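D-glycerate 3-kinase (Cryptococcus neoformans var. grubii serotype A, PDB 6CKG) probably phosphorylates D-glycerate at its 3-hydroxyl with ATP as donor. Local coordinates at residues A[314-319]-A[325-330]. Sequence-based numbering, arbitrary orientation.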
loop_
_atom_site.group_PDB
_atom_site.type_symbol
_atom_site.label_atom_id
_atom_site.label_comp_id
_atom_site.label_asym_id
_atom_site.label_seq_id
_atom_site.Cartn_x
_atom_site.Cartn_y
_atom_site.Cartn_z
ATOM N N LEU A 314 11.985 -6.248 -5.818
ATOM C CA LEU A 314 11.638 -7.560 -6.340
ATOM C C LEU A 314 10.183 -7.524 -6.770
ATOM O O LEU A 314 9.304 -7.154 -5.978
ATOM C CB LEU A 314 11.843 -8.658 -5.296
ATOM C CG LEU A 314 11.329 -10.059 -5.633
ATOM C CD1 LEU A 314 12.097 -10.667 -6.837
ATOM C CD2 LEU A 314 11.434 -10.955 -4.394
ATOM N N ARG A 315 9.927 -7.905 -8.015
ATOM C CA ARG A 315 8.580 -7.918 -8.567
ATOM C C ARG A 315 8.173 -9.347 -8.883
ATOM O O ARG A 315 8.922 -10.075 -9.541
ATOM C CB ARG A 315 8.487 -7.075 -9.844
ATOM C CG ARG A 315 7.176 -7.285 -10.620
ATOM C CD ARG A 315 7.107 -6.379 -11.879
ATOM N NE ARG A 315 7.340 -4.982 -11.516
ATOM C CZ ARG A 315 8.404 -4.287 -11.891
ATOM N NH1 ARG A 315 9.323 -4.845 -12.668
ATOM N NH2 ARG A 315 8.550 -3.035 -11.497
ATOM N N PHE A 316 6.993 -9.741 -8.424
ATOM C CA PHE A 316 6.368 -10.988 -8.839
ATOM C C PHE A 316 5.294 -10.660 -9.858
ATOM O O PHE A 316 4.428 -9.827 -9.593
ATOM C CB PHE A 316 5.726 -11.728 -7.664
ATOM C CG PHE A 316 6.702 -12.165 -6.601
ATOM C CD1 PHE A 316 7.446 -13.325 -6.759
ATOM C CD2 PHE A 316 6.847 -11.432 -5.439
ATOM C CE1 PHE A 316 8.337 -13.734 -5.773
ATOM C CE2 PHE A 316 7.734 -11.829 -4.450
ATOM C CZ PHE A 316 8.476 -12.983 -4.611
ATOM N N ILE A 317 5.352 -11.308 -11.012
ATOM C CA ILE A 317 4.328 -11.165 -12.038
ATOM C C ILE A 317 3.431 -12.388 -11.943
ATOM O O ILE A 317 3.914 -13.521 -12.022
ATOM C CB ILE A 317 4.958 -11.028 -13.432
ATOM C CG1 ILE A 317 5.866 -9.793 -13.454
ATOM C CG2 ILE A 317 3.884 -10.973 -14.510
ATOM C CD1 ILE A 317 6.608 -9.573 -14.740
ATOM N N VAL A 318 2.132 -12.172 -11.745
ATOM C CA VAL A 318 1.226 -13.274 -11.441
ATOM C C VAL A 318 0.109 -13.345 -12.480
ATOM O O VAL A 318 -0.277 -12.337 -13.087
ATOM C CB VAL A 318 0.648 -13.138 -10.014
ATOM C CG1 VAL A 318 1.765 -13.190 -8.977
ATOM C CG2 VAL A 318 -0.134 -11.848 -9.881
ATOM N N ASN A 319 -0.410 -14.557 -12.691
ATOM C CA ASN A 319 -1.555 -14.738 -13.571
ATOM C C ASN A 319 -2.838 -14.600 -12.751
ATOM O O ASN A 319 -2.806 -14.275 -11.561
ATOM C CB ASN A 319 -1.474 -16.072 -14.324
ATOM C CG ASN A 319 -1.464 -17.292 -13.403
ATOM O OD1 ASN A 319 -1.814 -17.218 -12.224
ATOM N ND2 ASN A 319 -1.065 -18.434 -13.958
ATOM N N VAL A 325 4.212 -16.177 -12.543
ATOM C CA VAL A 325 4.634 -16.521 -13.896
ATOM C C VAL A 325 5.937 -15.847 -14.291
ATOM O O VAL A 325 6.515 -16.218 -15.322
ATOM C CB VAL A 325 3.533 -16.207 -14.933
ATOM C CG1 VAL A 325 2.307 -17.084 -14.681
ATOM C CG2 VAL A 325 3.157 -14.741 -14.886
ATOM N N GLY A 326 6.420 -14.884 -13.515
ATOM C CA GLY A 326 7.731 -14.313 -13.748
ATOM C C GLY A 326 8.160 -13.469 -12.570
ATOM O O GLY A 326 7.338 -13.032 -11.759
ATOM N N THR A 327 9.469 -13.263 -12.470
ATOM C CA THR A 327 10.016 -12.356 -11.475
ATOM C C THR A 327 11.003 -11.426 -12.150
ATOM O O THR A 327 11.656 -11.790 -13.135
ATOM C CB THR A 327 10.716 -13.091 -10.315
ATOM O OG1 THR A 327 11.800 -13.869 -10.835
ATOM C CG2 THR A 327 9.739 -13.986 -9.581
ATOM N N GLU A 328 11.110 -10.222 -11.603
ATOM C CA GLU A 328 11.983 -9.196 -12.143
ATOM C C GLU A 328 12.595 -8.457 -10.970
ATOM O O GLU A 328 11.968 -8.329 -9.917
ATOM C CB GLU A 328 11.207 -8.200 -13.048
ATOM C CG GLU A 328 10.651 -8.804 -14.327
ATOM C CD GLU A 328 9.859 -7.812 -15.155
ATOM O OE1 GLU A 328 9.371 -6.808 -14.596
ATOM O OE2 GLU A 328 9.714 -8.044 -16.371
ATOM N N SER A 329 13.799 -7.936 -11.151
ATOM C CA SER A 329 14.324 -7.035 -10.138
ATOM C C SER A 329 14.157 -5.600 -10.618
ATOM O O SER A 329 14.040 -5.344 -11.814
ATOM C CB SER A 329 15.784 -7.366 -9.793
ATOM O OG SER A 329 16.673 -6.994 -10.804
ATOM N N PHE A 330 14.044 -4.672 -9.678
ATOM C CA PHE A 330 14.040 -3.263 -10.038
ATOM C C PHE A 330 14.780 -2.476 -8.969
ATOM O O PHE A 330 15.539 -3.045 -8.161
ATOM C CB PHE A 330 12.597 -2.706 -10.278
ATOM C CG PHE A 330 11.619 -2.880 -9.099
ATOM C CD1 PHE A 330 10.952 -4.091 -8.893
ATOM C CD2 PHE A 330 11.328 -1.814 -8.259
ATOM C CE1 PHE A 330 10.031 -4.243 -7.846
ATOM C CE2 PHE A 330 10.410 -1.953 -7.190
ATOM C CZ PHE A 330 9.774 -3.179 -6.986
ATOM O OXT PHE A 330 14.666 -1.256 -8.917
HETATM O O HOH W 1 12.118 -3.678 -13.806
#
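Arg315 and Phe330 form the tightly packed end of this strand pair: the guanidinium lies flat over one ring face, planes 19° apart and centres 4.7 Å apart, with Arg315 NH2 3.7 Å from Phe330 CD1. A bend at chi3 (-53°) turns the otherwise extended arginine chain onto the ring. Arg315 NH1 also makes a salt bridge to Glu328 OE1 at 2.8 Å, although the carboxylate stands nearly perpendicular to the guanidinium, and a water links NH1 to Ser329 O. With NE bonded to Gln250 and NH2 salt-bridged to Asp303, all three nitrogens are engaged, which fixes the group's rotation. Ile317 CD1 packs 3.7 Å from Glu328 CD on the same face.

On the face of Leu314, Phe316 and Thr327 the strands touch less, Thr327 CG2 lying 3.7 Å from Phe316 CD1, and helix 19-38 does the covering. At the solvent-facing turn end, exposed Val325 sets CG2 near Ile317 CG2 and CG1 against Asn319.

Arg315-Glu328 and Ile317-Gly326 are reciprocally bonded backbone pairs; Ile317 O additionally accepts Val325 N (2.7 Å). Val325 and Gly326 thus both face Ile317, a classic beta bulge in the C-terminal antiparallel hairpin, whose strand 324-329 edges the mixed sheet of a P-loop kinase-like alpha/beta fold.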